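Local coordinates for PbSGBP-B lipoprotein (Prevotella bryantii B14, PDB 6D2Y) that probably binds polysaccharides as a surface glycan-binding lipoprotein of a polysaccharide utilization locus, and carries a bound magnesium ion in its C-terminal beta-sandwich, at residues A[164-169]-A[185-190]; A[259-264]-A[424-429]; A[301-306]-A[454-459]; A[313-318]-A[328-333]; A[372-377]-A[395-400]. All coordinates share one frame; numbering follows the deposited sequence.

Contact 1 stands apart in the IPT/TIG domain, its centre about 25 to 33 Å from the centres of the other four, which share the C-terminal domain, of the SGBP-B xyloglucan-binding family. There, contacts 2, 4 and 5 join the two facing sheets of one beta-sandwich: the centres of contacts 4 and 5 lie about 6 Å apart and those of contacts 2 and 4 about 9 Å, joined by backbone bonds. Contact 3, centred about 15 Å from contact 4, meets it through strand 454-458. The magnesium ion, bound by Asp225, Asp227, Ser255, Asn257 and Asp452, is about 10 Å from the side chain of Phe315 in contact 4 and about 14 Å from that of Ile426 in contact 2.

Contact 1: residues A[164-169]-A[185-190]; sequences LEIKVG and TKITFT
Leu164 and Ile187 reach for each other tip to tip between the two sheets of the IPT/TIG domain. With CG of Leu164 anti to the backbone N (chi1 -178°), its forked end spreads both methyls against one partner: CD2 of Leu164 lies 3.8 Å from Ile187 CD1, and CD1 of Leu164 lies 3.9 Å from that same carbon. Ile187 supplies the single methyl by extending its long branch, chi2 169°, away from its strand. Its short branch turns to a different neighbour, and Ile187 CG2 sits a looser 4.3 Å from Ile166 CD1. One isoleucine thus bridges two alternate residues of segment 164-169. Strand 165-168 belongs to the sheet holding strand 200-205, and strand 186-190 to the sheet holding strand 148-154; Phe156 touches both Leu164 and Ile187. On the other face of 165-168, Lys167 NZ and Glu165 OE1 form a salt bridge of 3.2 Å, the amine approaching from above the carboxylate plane. Charge is therefore kept on the outer face of the strand, while the close contacts inside are all between aliphatic carbons, implying that van der Waals packing and the exclusion of water hold these facing strands together here.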
# COMPACT_ATOMS: atom_id res chain seq x y z
N LEU A 164 -5.24 -5.74 -20.79
CA LEU A 164 -4.36 -5.33 -19.71
C LEU A 164 -3.17 -6.27 -19.64
O LEU A 164 -3.30 -7.48 -19.83
CB LEU A 164 -5.12 -5.31 -18.37
CG LEU A 164 -4.43 -4.85 -17.07
CD1 LEU A 164 -5.49 -4.43 -16.06
CD2 LEU A 164 -3.54 -5.93 -16.44
N GLU A 165 -1.99 -5.71 -19.38
CA GLU A 165 -0.78 -6.50 -19.30
C GLU A 165 0.03 -6.08 -18.08
O GLU A 165 -0.04 -4.94 -17.62
CB GLU A 165 0.07 -6.34 -20.57
CG GLU A 165 -0.63 -6.80 -21.83
CD GLU A 165 0.30 -6.82 -23.03
OE1 GLU A 165 0.84 -5.75 -23.38
OE2 GLU A 165 0.49 -7.91 -23.62
N ILE A 166 0.79 -7.04 -17.56
CA ILE A 166 1.73 -6.81 -16.47
C ILE A 166 3.12 -7.01 -17.04
O ILE A 166 3.46 -8.11 -17.49
CB ILE A 166 1.47 -7.75 -15.29
CG1 ILE A 166 0.06 -7.53 -14.72
CG2 ILE A 166 2.53 -7.56 -14.21
CD1 ILE A 166 -0.11 -8.01 -13.29
N LYS A 167 3.91 -5.95 -17.06
CA LYS A 167 5.27 -5.99 -17.59
C LYS A 167 6.25 -5.78 -16.45
O LYS A 167 6.18 -4.77 -15.74
CB LYS A 167 5.47 -4.93 -18.68
CG LYS A 167 4.66 -5.17 -19.94
CD LYS A 167 5.50 -4.90 -21.19
CE LYS A 167 4.63 -4.62 -22.40
NZ LYS A 167 4.04 -5.86 -22.98
N VAL A 168 7.17 -6.72 -16.28
CA VAL A 168 8.21 -6.64 -15.26
C VAL A 168 9.52 -6.31 -15.95
O VAL A 168 10.02 -7.10 -16.77
CB VAL A 168 8.32 -7.95 -14.46
CG1 VAL A 168 9.44 -7.85 -13.43
CG2 VAL A 168 7.00 -8.25 -13.78
N GLY A 169 10.08 -5.15 -15.64
CA GLY A 169 11.30 -4.71 -16.27
C GLY A 169 11.09 -4.22 -17.69
O GLY A 169 10.12 -3.51 -17.97
N THR A 185 -10.77 -3.91 -9.24
CA THR A 185 -9.88 -3.60 -8.12
C THR A 185 -8.80 -4.64 -7.88
O THR A 185 -7.83 -4.34 -7.16
CB THR A 185 -10.69 -3.44 -6.83
OG1 THR A 185 -11.62 -4.52 -6.70
CG2 THR A 185 -11.44 -2.12 -6.83
N LYS A 186 -8.92 -5.85 -8.42
CA LYS A 186 -7.98 -6.92 -8.11
C LYS A 186 -7.62 -7.69 -9.37
O LYS A 186 -8.49 -8.02 -10.18
CB LYS A 186 -8.55 -7.88 -7.05
CG LYS A 186 -8.97 -7.20 -5.75
CD LYS A 186 -8.89 -8.16 -4.56
CE LYS A 186 -9.07 -7.41 -3.25
NZ LYS A 186 -7.79 -7.26 -2.49
N ILE A 187 -6.33 -7.98 -9.51
CA ILE A 187 -5.81 -8.86 -10.55
C ILE A 187 -5.23 -10.09 -9.86
O ILE A 187 -4.45 -9.96 -8.91
CB ILE A 187 -4.73 -8.16 -11.40
CG1 ILE A 187 -5.30 -6.93 -12.10
CG2 ILE A 187 -4.14 -9.14 -12.41
CD1 ILE A 187 -4.24 -6.05 -12.72
N THR A 188 -5.60 -11.28 -10.33
CA THR A 188 -5.16 -12.53 -9.74
C THR A 188 -4.39 -13.34 -10.78
O THR A 188 -4.88 -13.54 -11.89
CB THR A 188 -6.35 -13.33 -9.21
OG1 THR A 188 -7.13 -12.51 -8.33
CG2 THR A 188 -5.86 -14.55 -8.44
N PHE A 189 -3.20 -13.81 -10.40
CA PHE A 189 -2.39 -14.60 -11.31
C PHE A 189 -1.58 -15.62 -10.53
O PHE A 189 -1.38 -15.49 -9.32
CB PHE A 189 -1.47 -13.72 -12.17
CG PHE A 189 -0.36 -13.05 -11.40
CD1 PHE A 189 -0.59 -11.87 -10.70
CD2 PHE A 189 0.91 -13.60 -11.37
CE1 PHE A 189 0.43 -11.25 -10.00
CE2 PHE A 189 1.94 -12.98 -10.67
CZ PHE A 189 1.70 -11.81 -9.98
N THR A 190 -1.12 -16.65 -11.23
CA THR A 190 -0.25 -17.67 -10.67
C THR A 190 1.20 -17.33 -11.02
O THR A 190 1.55 -17.24 -12.20
CB THR A 190 -0.62 -19.06 -11.19
OG1 THR A 190 -1.98 -19.35 -10.85
CG2 THR A 190 0.27 -20.12 -10.56

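Contact 2: residues A[259-264]-A[424-429]; sequences MQIGNT and LNIFLI
Ile426 and Leu428 of strand 424-428 meet Ile261 of segment 259-264 across the core of the C-terminal beta-sandwich, the two segments belonging to different sheets. Along 424-429, Leu424 turns to Ile332 and Phe334 of the adjacent strand, and Asn425 OD1 accepts a hydrogen bond from Trp283 NE1. Ile426 then offers its short branch: its CG2 lies 3.8 Å from Ile261 CD1, the two side chains crossing at about a right angle. Phe427 faces out of this interface; Ile429 CG2 rests 3.6 Å above the plane of its ring toward the rim, and Trp274 meets the ring edge-to-face. Leu428 points inward again, and its CD2 comes to 3.9 Å from CG2 of Ile261. The two branches of Ile261 therefore serve two residues: CG1, anti to the carbonyl carbon at chi1 -59°, carries CD1 toward Ile426, while CG2 takes Leu428. Ile451 and Ile449 of strand 449-458 flank the contact, touching Ile261 and Leu428 respectively. Near Gly262 the extended side chain of Gln260 runs alongside its own backbone. Gln260 NE2 gives a 2.7 Å hydrogen bond to Gly262 O, nearly straight at 160° at the hydrogen, on a lone pair and in the carbonyl plane.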
# COMPACT_ATOMS: atom_id res chain seq x y z
N MSE A 259 11.59 -14.06 12.04
CA MSE A 259 11.48 -13.68 13.44
C MSE A 259 10.05 -13.92 13.91
O MSE A 259 9.10 -13.60 13.19
CB MSE A 259 11.91 -12.22 13.63
CG MSE A 259 12.01 -11.73 15.06
SE MSE A 259 10.31 -11.22 15.85
CE MSE A 259 10.02 -9.58 14.86
N GLN A 260 9.89 -14.50 15.09
CA GLN A 260 8.59 -14.94 15.57
C GLN A 260 8.23 -14.23 16.86
O GLN A 260 9.02 -14.22 17.82
CB GLN A 260 8.56 -16.45 15.79
CG GLN A 260 7.25 -16.97 16.36
CD GLN A 260 7.27 -18.47 16.59
OE1 GLN A 260 7.52 -19.25 15.67
NE2 GLN A 260 6.97 -18.87 17.82
N ILE A 261 7.04 -13.64 16.89
CA ILE A 261 6.46 -13.04 18.09
C ILE A 261 5.38 -13.98 18.61
O ILE A 261 4.50 -14.41 17.85
CB ILE A 261 5.89 -11.64 17.81
CG1 ILE A 261 6.99 -10.71 17.27
CG2 ILE A 261 5.25 -11.06 19.05
CD1 ILE A 261 6.47 -9.34 16.89
N GLY A 262 5.44 -14.30 19.90
CA GLY A 262 4.53 -15.26 20.48
C GLY A 262 4.95 -16.69 20.17
O GLY A 262 5.91 -16.96 19.45
N ASN A 263 4.20 -17.63 20.75
CA ASN A 263 4.47 -19.04 20.56
C ASN A 263 3.21 -19.83 20.90
O ASN A 263 2.22 -19.27 21.36
CB ASN A 263 5.66 -19.51 21.40
CG ASN A 263 6.41 -20.67 20.78
OD1 ASN A 263 5.94 -21.28 19.81
ND2 ASN A 263 7.57 -21.00 21.33
N THR A 264 3.27 -21.13 20.66
CA THR A 264 2.12 -21.99 20.88
C THR A 264 1.77 -22.04 22.36
O THR A 264 2.62 -22.33 23.20
CB THR A 264 2.39 -23.40 20.36
OG1 THR A 264 3.11 -23.32 19.12
CG2 THR A 264 1.08 -24.15 20.13
N LEU A 424 14.58 0.07 16.66
CA LEU A 424 13.23 -0.34 16.32
C LEU A 424 12.69 -1.29 17.37
O LEU A 424 13.36 -2.26 17.75
CB LEU A 424 13.19 -1.02 14.95
CG LEU A 424 11.81 -1.53 14.52
CD1 LEU A 424 10.90 -0.35 14.19
CD2 LEU A 424 11.92 -2.49 13.35
N ASN A 425 11.47 -1.02 17.84
CA ASN A 425 10.74 -1.90 18.73
C ASN A 425 9.44 -2.32 18.06
O ASN A 425 8.76 -1.50 17.44
CB ASN A 425 10.43 -1.22 20.07
CG ASN A 425 11.50 -1.46 21.11
OD1 ASN A 425 12.65 -1.75 20.77
ND2 ASN A 425 11.13 -1.35 22.38
N ILE A 426 9.10 -3.60 18.19
CA ILE A 426 7.80 -4.13 17.78
C ILE A 426 7.19 -4.78 19.01
O ILE A 426 7.69 -5.80 19.50
CB ILE A 426 7.92 -5.14 16.63
CG1 ILE A 426 8.71 -4.53 15.47
CG2 ILE A 426 6.54 -5.59 16.18
CD1 ILE A 426 8.44 -5.17 14.13
N PHE A 427 6.11 -4.19 19.52
CA PHE A 427 5.51 -4.58 20.79
C PHE A 427 4.01 -4.72 20.61
O PHE A 427 3.33 -3.75 20.25
CB PHE A 427 5.84 -3.56 21.88
CG PHE A 427 5.69 -4.09 23.28
CD1 PHE A 427 5.33 -5.41 23.51
CD2 PHE A 427 5.91 -3.27 24.37
CE1 PHE A 427 5.19 -5.90 24.80
CE2 PHE A 427 5.77 -3.75 25.66
CZ PHE A 427 5.41 -5.06 25.87
N LEU A 428 3.49 -5.92 20.86
CA LEU A 428 2.06 -6.19 20.87
C LEU A 428 1.53 -5.82 22.25
O LEU A 428 1.66 -6.59 23.20
CB LEU A 428 1.78 -7.65 20.56
CG LEU A 428 1.57 -8.12 19.12
CD1 LEU A 428 2.61 -7.55 18.17
CD2 LEU A 428 1.63 -9.64 19.11
N ILE A 429 0.92 -4.64 22.37
CA ILE A 429 0.48 -4.16 23.67
C ILE A 429 -0.55 -3.07 23.46
O ILE A 429 -0.46 -2.27 22.52
CB ILE A 429 1.68 -3.65 24.51
CG1 ILE A 429 1.22 -3.20 25.90
CG2 ILE A 429 2.41 -2.53 23.79
CD1 ILE A 429 2.35 -2.76 26.79

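Contact 3: residues A[301-306]-A[454-459]; sequences DVADFS and IRVVPN
Ala303 and Phe305, two residues apart on the loop after the short, weakly bonded helical turn 299-302, close on Val456 in strand 454-458, chiefly on its CG1. Taking the loop in order, Ala303 comes first, its CB directed at the strand and 3.8 Å from Val456 CG1. Asp304 contributes backbone, its O lying 4.2 Å from Val456 CG1, while its carboxylate turns outward to a salt bridge with Lys311. Phe305 then swings its ring end over the valine. Val456 CG1 sits 3.7 Å from Phe305 CZ and 4.0 Å from the ring centroid, 20° off the normal, a CH-pi contact over the face. The valine torsion explains this: at chi1 58° CG1 stands between the backbone N and the carbonyl carbon, rising toward both loop side chains, and CG2 reaches Phe305 CE2 at 4.0 Å. The aromatic ring also stacks with Phe421 and touches Leu223 and Leu399, so the valine enters an aliphatic and aromatic cluster. Arg455, on the other side of the strand, forms salt bridges with Glu141 and Glu316. Apolar loop residues here pack on the inward-facing residue of a sheet strand, as in a beta-sandwich whose connecting loops help to enclose its hydrophobic core.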
# COMPACT_ATOMS: atom_id res chain seq x y z
N ASP A 301 21.56 4.11 9.12
CA ASP A 301 22.77 3.90 8.34
C ASP A 301 22.71 2.63 7.51
O ASP A 301 23.50 2.48 6.57
CB ASP A 301 24.00 3.85 9.25
CG ASP A 301 24.32 5.20 9.86
OD1 ASP A 301 24.08 6.23 9.20
OD2 ASP A 301 24.82 5.23 11.01
N VAL A 302 21.81 1.70 7.84
CA VAL A 302 21.66 0.47 7.07
C VAL A 302 20.80 0.71 5.84
O VAL A 302 21.08 0.18 4.76
CB VAL A 302 21.10 -0.64 7.97
CG1 VAL A 302 20.77 -1.88 7.15
CG2 VAL A 302 22.09 -0.98 9.07
N ALA A 303 19.74 1.50 5.98
CA ALA A 303 18.88 1.87 4.87
C ALA A 303 18.64 3.37 4.89
O ALA A 303 18.75 4.03 5.93
CB ALA A 303 17.53 1.12 4.92
N ASP A 304 18.31 3.92 3.72
CA ASP A 304 18.15 5.36 3.57
C ASP A 304 16.75 5.78 3.99
O ASP A 304 15.76 5.38 3.37
CB ASP A 304 18.42 5.78 2.13
CG ASP A 304 18.50 7.28 1.96
OD1 ASP A 304 19.62 7.83 1.96
OD2 ASP A 304 17.43 7.92 1.85
N PHE A 305 16.66 6.60 5.04
CA PHE A 305 15.40 7.10 5.55
C PHE A 305 15.14 8.55 5.17
O PHE A 305 14.20 9.15 5.69
CB PHE A 305 15.35 6.95 7.07
CG PHE A 305 15.05 5.55 7.54
CD1 PHE A 305 16.08 4.63 7.70
CD2 PHE A 305 13.76 5.16 7.82
CE1 PHE A 305 15.81 3.34 8.14
CE2 PHE A 305 13.48 3.88 8.26
CZ PHE A 305 14.51 2.97 8.42
N SER A 306 15.97 9.13 4.30
CA SER A 306 15.74 10.50 3.87
C SER A 306 14.40 10.61 3.16
O SER A 306 13.95 9.67 2.48
CB SER A 306 16.87 10.97 2.94
OG SER A 306 16.93 10.18 1.77
N ILE A 454 11.76 -7.10 6.97
CA ILE A 454 11.47 -5.75 7.43
C ILE A 454 12.32 -4.77 6.63
O ILE A 454 13.55 -4.82 6.67
CB ILE A 454 11.75 -5.62 8.94
CG1 ILE A 454 11.03 -6.72 9.72
CG2 ILE A 454 11.34 -4.23 9.43
CD1 ILE A 454 11.55 -6.89 11.14
N ARG A 455 11.66 -3.87 5.90
CA ARG A 455 12.35 -2.95 5.01
C ARG A 455 11.61 -1.62 4.97
O ARG A 455 10.45 -1.52 5.39
CB ARG A 455 12.47 -3.53 3.59
CG ARG A 455 11.12 -3.86 2.95
CD ARG A 455 11.30 -4.63 1.65
NE ARG A 455 10.02 -4.95 1.01
CZ ARG A 455 9.32 -6.06 1.22
NH1 ARG A 455 9.78 -6.98 2.06
NH2 ARG A 455 8.17 -6.26 0.60
N VAL A 456 12.28 -0.59 4.47
CA VAL A 456 11.67 0.71 4.22
C VAL A 456 11.81 1.04 2.74
O VAL A 456 12.91 0.94 2.18
CB VAL A 456 12.28 1.82 5.11
CG1 VAL A 456 13.78 1.96 4.90
CG2 VAL A 456 11.58 3.15 4.84
N VAL A 457 10.70 1.42 2.12
CA VAL A 457 10.61 1.48 0.66
C VAL A 457 9.85 2.72 0.26
O VAL A 457 8.97 3.21 0.99
CB VAL A 457 9.89 0.22 0.10
CG1 VAL A 457 8.41 0.24 0.43
CG2 VAL A 457 10.12 0.03 -1.40
N PRO A 458 10.20 3.31 -0.89
CA PRO A 458 9.46 4.47 -1.37
C PRO A 458 7.99 4.16 -1.59
O PRO A 458 7.62 3.05 -2.00
CB PRO A 458 10.15 4.82 -2.70
CG PRO A 458 11.53 4.28 -2.55
CD PRO A 458 11.41 3.05 -1.71
N ASN A 459 7.14 5.15 -1.30
CA ASN A 459 5.71 4.98 -1.51
C ASN A 459 5.37 4.80 -2.98
O ASN A 459 4.37 4.17 -3.32
CB ASN A 459 4.95 6.17 -0.92
CG ASN A 459 4.88 6.12 0.59
OD1 ASN A 459 5.42 5.21 1.21
ND2 ASN A 459 4.21 7.11 1.18

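Contact 4: residues A[313-318]-A[328-333]; sequences LKFEML and GPMQII
Strands 313-318 and 330-333 face each other 11.3 Å apart at their closest axis approach, their N-to-C directions 128° apart, with the CA atoms of Leu313 and Ile332 separated by 9.7 Å. Alternate residues fill the gap. Leu313 and Ile332 reach toward each other tip to tip, and Leu313 CD2 lies 3.7 Å from Ile332 CG2. Further along, the strands diverge to 12.7 Å between the CA atoms of Met317 and Met330, a gap spanned by two long selenomethionine chains meeting end on, with Met317 CE 3.6 Å from Met330 CE. Met317 stays extended out to its methyl (chi3 -169°), whereas Met330 turns about its CG-SE bond (chi3 -72°), which brings its CE to meet the other tip. This is the sheet-to-sheet packing of a beta-sandwich: strand 311-318 lies between strands 393-398 and 449-458 in one sheet, and strand 330-335 between 372-374 and 423-428 in the other. Phe315 stands between the two pairs, its CZ 4.4 Å from Met330 SE, a looser contact that approaches the ring obliquely. Val395 packs beside both Phe315 and Met317, while Ile426 and Leu428 flank Met330 from the neighbouring strand. The residues in between turn outward to polar partners: Glu316 forms hydrogen bonds with Asn453 and Thr394, and Lys314 NZ pairs with Glu141. The side chain of Phe315 lies about 7 Å from that of Asp452, a ligand of the magnesium ion.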
# COMPACT_ATOMS: atom_id res chain seq x y z
N LEU A 313 7.24 1.51 5.76
CA LEU A 313 7.80 0.30 6.33
C LEU A 313 7.02 -0.90 5.81
O LEU A 313 5.79 -0.91 5.83
CB LEU A 313 7.74 0.35 7.86
CG LEU A 313 8.32 -0.85 8.62
CD1 LEU A 313 9.83 -0.73 8.78
CD2 LEU A 313 7.64 -0.98 9.97
N LYS A 314 7.75 -1.91 5.32
CA LYS A 314 7.14 -3.11 4.76
C LYS A 314 7.80 -4.34 5.35
O LYS A 314 8.96 -4.31 5.76
CB LYS A 314 7.27 -3.15 3.23
CG LYS A 314 6.18 -2.43 2.47
CD LYS A 314 6.32 -2.68 0.97
CE LYS A 314 5.26 -1.95 0.18
NZ LYS A 314 5.51 -2.06 -1.29
N PHE A 315 7.03 -5.43 5.40
CA PHE A 315 7.51 -6.72 5.86
C PHE A 315 6.50 -7.78 5.45
O PHE A 315 5.33 -7.49 5.21
CB PHE A 315 7.73 -6.74 7.39
CG PHE A 315 6.47 -6.50 8.19
CD1 PHE A 315 6.09 -5.22 8.55
CD2 PHE A 315 5.69 -7.57 8.61
CE1 PHE A 315 4.95 -5.00 9.29
CE2 PHE A 315 4.54 -7.36 9.35
CZ PHE A 315 4.17 -6.07 9.70
N GLU A 316 6.97 -9.02 5.37
CA GLU A 316 6.11 -10.17 5.15
C GLU A 316 5.78 -10.83 6.48
O GLU A 316 6.61 -10.88 7.39
CB GLU A 316 6.76 -11.18 4.20
CG GLU A 316 6.52 -10.91 2.72
CD GLU A 316 7.35 -9.74 2.20
OE1 GLU A 316 8.55 -9.67 2.53
OE2 GLU A 316 6.80 -8.90 1.46
N MSE A 317 4.55 -11.34 6.59
CA MSE A 317 4.03 -11.80 7.87
C MSE A 317 3.19 -13.07 7.73
O MSE A 317 2.39 -13.21 6.80
CB MSE A 317 3.19 -10.68 8.50
CG MSE A 317 2.52 -10.99 9.83
SE MSE A 317 1.39 -9.47 10.29
CE MSE A 317 0.92 -9.85 12.12
N LEU A 318 3.39 -14.00 8.66
CA LEU A 318 2.64 -15.24 8.71
C LEU A 318 1.99 -15.38 10.08
O LEU A 318 2.67 -15.28 11.10
CB LEU A 318 3.54 -16.45 8.42
CG LEU A 318 2.88 -17.74 7.90
CD1 LEU A 318 3.94 -18.73 7.45
CD2 LEU A 318 1.98 -18.41 8.93
N GLY A 328 -4.31 -7.10 21.44
CA GLY A 328 -3.02 -6.49 21.61
C GLY A 328 -2.52 -5.84 20.35
O GLY A 328 -1.98 -6.50 19.45
N PRO A 329 -2.69 -4.53 20.25
CA PRO A 329 -2.28 -3.82 19.04
C PRO A 329 -0.77 -3.83 18.88
O PRO A 329 -0.02 -3.70 19.84
CB PRO A 329 -2.81 -2.40 19.27
CG PRO A 329 -3.81 -2.51 20.39
CD PRO A 329 -3.31 -3.63 21.24
N MSE A 330 -0.32 -3.88 17.65
CA MSE A 330 1.06 -3.91 17.35
C MSE A 330 1.63 -2.57 17.22
O MSE A 330 1.44 -1.92 16.24
CB MSE A 330 1.25 -4.62 16.04
CG MSE A 330 2.71 -4.87 15.69
SE MSE A 330 3.18 -5.63 13.99
CE MSE A 330 2.60 -7.42 14.21
N GLN A 331 2.39 -2.15 18.19
CA GLN A 331 3.03 -0.84 18.17
C GLN A 331 4.43 -0.99 17.60
O GLN A 331 5.26 -1.72 18.16
CB GLN A 331 3.06 -0.22 19.58
CG GLN A 331 1.70 -0.25 20.26
CD GLN A 331 1.55 0.78 21.36
OE1 GLN A 331 2.29 1.76 21.41
NE2 GLN A 331 0.56 0.58 22.23
N ILE A 332 4.68 -0.33 16.48
CA ILE A 332 5.98 -0.35 15.82
C ILE A 332 6.63 1.01 16.09
O ILE A 332 6.20 2.03 15.54
CB ILE A 332 5.85 -0.64 14.32
CG1 ILE A 332 5.02 -1.91 14.10
CG2 ILE A 332 7.22 -0.77 13.68
CD1 ILE A 332 4.52 -2.07 12.69
N ILE A 333 7.66 1.03 16.94
CA ILE A 333 8.23 2.27 17.45
C ILE A 333 9.67 2.39 16.96
O ILE A 333 10.51 1.55 17.29
CB ILE A 333 8.18 2.33 18.98
CG1 ILE A 333 6.85 1.80 19.52
CG2 ILE A 333 8.40 3.76 19.46
CD1 ILE A 333 6.96 0.43 20.15

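Contact 5: residues A[372-377]-A[395-400]; sequences AIYMPW and VTIPLS
The Tyr374 ring is held between Val395, across the contact, and Pro376, two residues further along its own chain. Val395 CG1 lies 4.0 Å above the ring plane, offset toward the rim, and 4.2 Å from the ring centroid at 18° off the normal, a CH-pi contact. On the opposite face Pro376 CD stands 3.4 Å above the plane, over the ring centre. With proline and valine on its two faces, the ring has little freedom to tilt. Near the phenol end Tyr374 OH comes to 4.0 Å from Val395 CG2, so both methyls of the valine attend the ring. At the root of the side chain Ile397 CD1 lies 3.6 Å from Tyr374 CB and approaches the near end of the ring obliquely. The tyrosine is aimed this way because CG is anti to the backbone N (chi1 180°), which sends the ring out from its strand toward 395-398. The other branch of Ile397 serves a second partner, its CG2 being 3.6 Å from Ala372 CB. Strand 372-374 pairs through Ala372 and Tyr374 with strand 330-335 and is outermost in its sheet. Strand 395-398 pairs through Val395 and Ile397 with strand 311-318 in the facing sheet, so the contact closes one side of the beta-sandwich, beside the Leu313 and Ile332 pair.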
# COMPACT_ATOMS: atom_id res chain seq x y z
N ALA A 372 3.62 3.76 14.89
CA ALA A 372 2.54 3.12 14.17
C ALA A 372 1.93 2.01 15.01
O ALA A 372 2.63 1.29 15.72
CB ALA A 372 3.04 2.55 12.84
N ILE A 373 0.61 1.89 14.94
CA ILE A 373 -0.13 0.87 15.68
C ILE A 373 -0.97 0.08 14.68
O ILE A 373 -1.96 0.60 14.14
CB ILE A 373 -1.00 1.47 16.79
CG1 ILE A 373 -0.22 2.55 17.55
CG2 ILE A 373 -1.47 0.39 17.73
CD1 ILE A 373 -0.84 2.94 18.88
N TYR A 374 -0.58 -1.16 14.42
CA TYR A 374 -1.22 -2.02 13.44
C TYR A 374 -2.13 -3.02 14.16
O TYR A 374 -1.69 -3.71 15.08
CB TYR A 374 -0.17 -2.76 12.61
CG TYR A 374 -0.72 -3.69 11.55
CD1 TYR A 374 -1.61 -3.24 10.58
CD2 TYR A 374 -0.34 -5.02 11.51
CE1 TYR A 374 -2.10 -4.09 9.61
CE2 TYR A 374 -0.83 -5.88 10.54
CZ TYR A 374 -1.71 -5.42 9.60
OH TYR A 374 -2.19 -6.28 8.64
N MSE A 375 -3.38 -3.08 13.73
CA MSE A 375 -4.35 -3.95 14.40
C MSE A 375 -5.43 -4.44 13.43
O MSE A 375 -6.57 -4.00 13.50
CB MSE A 375 -5.03 -3.22 15.56
CG MSE A 375 -5.47 -1.78 15.27
SE MSE A 375 -5.54 -0.61 16.82
CE MSE A 375 -6.51 -1.81 17.99
N PRO A 376 -5.08 -5.37 12.54
CA PRO A 376 -6.08 -5.89 11.60
C PRO A 376 -7.16 -6.72 12.26
O PRO A 376 -8.19 -7.00 11.63
CB PRO A 376 -5.25 -6.73 10.63
CG PRO A 376 -4.08 -7.18 11.44
CD PRO A 376 -3.78 -6.04 12.39
N TRP A 377 -6.97 -7.12 13.52
CA TRP A 377 -8.01 -7.85 14.25
C TRP A 377 -9.15 -6.94 14.69
O TRP A 377 -10.19 -7.46 15.13
CB TRP A 377 -7.40 -8.55 15.47
CG TRP A 377 -6.58 -7.66 16.35
CD1 TRP A 377 -5.22 -7.50 16.32
CD2 TRP A 377 -7.06 -6.83 17.42
NE1 TRP A 377 -4.83 -6.61 17.30
CE2 TRP A 377 -5.94 -6.18 17.98
CE3 TRP A 377 -8.33 -6.56 17.94
CZ2 TRP A 377 -6.05 -5.29 19.04
CZ3 TRP A 377 -8.43 -5.67 19.00
CH2 TRP A 377 -7.30 -5.05 19.54
N VAL A 395 2.83 -6.63 4.42
CA VAL A 395 2.17 -5.58 5.18
C VAL A 395 2.89 -4.27 4.90
O VAL A 395 4.13 -4.20 4.97
CB VAL A 395 2.17 -5.90 6.69
CG1 VAL A 395 1.63 -4.72 7.48
CG2 VAL A 395 1.35 -7.15 6.95
N THR A 396 2.13 -3.23 4.58
CA THR A 396 2.67 -1.91 4.28
C THR A 396 2.17 -0.92 5.32
O THR A 396 0.95 -0.76 5.49
CB THR A 396 2.27 -1.45 2.88
OG1 THR A 396 2.69 -2.42 1.91
CG2 THR A 396 2.92 -0.11 2.56
N ILE A 397 3.10 -0.27 6.01
CA ILE A 397 2.75 0.76 6.99
C ILE A 397 3.55 2.02 6.67
O ILE A 397 4.75 2.08 6.96
CB ILE A 397 3.03 0.27 8.42
CG1 ILE A 397 2.17 -0.95 8.73
CG2 ILE A 397 2.75 1.39 9.42
CD1 ILE A 397 2.04 -1.25 10.20
N PRO A 398 2.93 3.03 6.07
CA PRO A 398 3.68 4.24 5.71
C PRO A 398 4.21 4.96 6.93
O PRO A 398 3.53 5.07 7.96
CB PRO A 398 2.65 5.09 4.96
CG PRO A 398 1.33 4.58 5.42
CD PRO A 398 1.51 3.12 5.69
N LEU A 399 5.45 5.46 6.82
CA LEU A 399 6.06 6.19 7.92
C LEU A 399 5.24 7.41 8.32
O LEU A 399 5.35 7.87 9.46
CB LEU A 399 7.48 6.61 7.55
CG LEU A 399 8.46 5.46 7.30
CD1 LEU A 399 9.88 5.99 7.12
CD2 LEU A 399 8.40 4.45 8.43
N SER A 400 4.42 7.94 7.41
CA SER A 400 3.53 9.04 7.75
C SER A 400 2.44 8.62 8.73
O SER A 400 1.82 9.49 9.34
CB SER A 400 2.90 9.61 6.48
OG SER A 400 2.21 8.60 5.75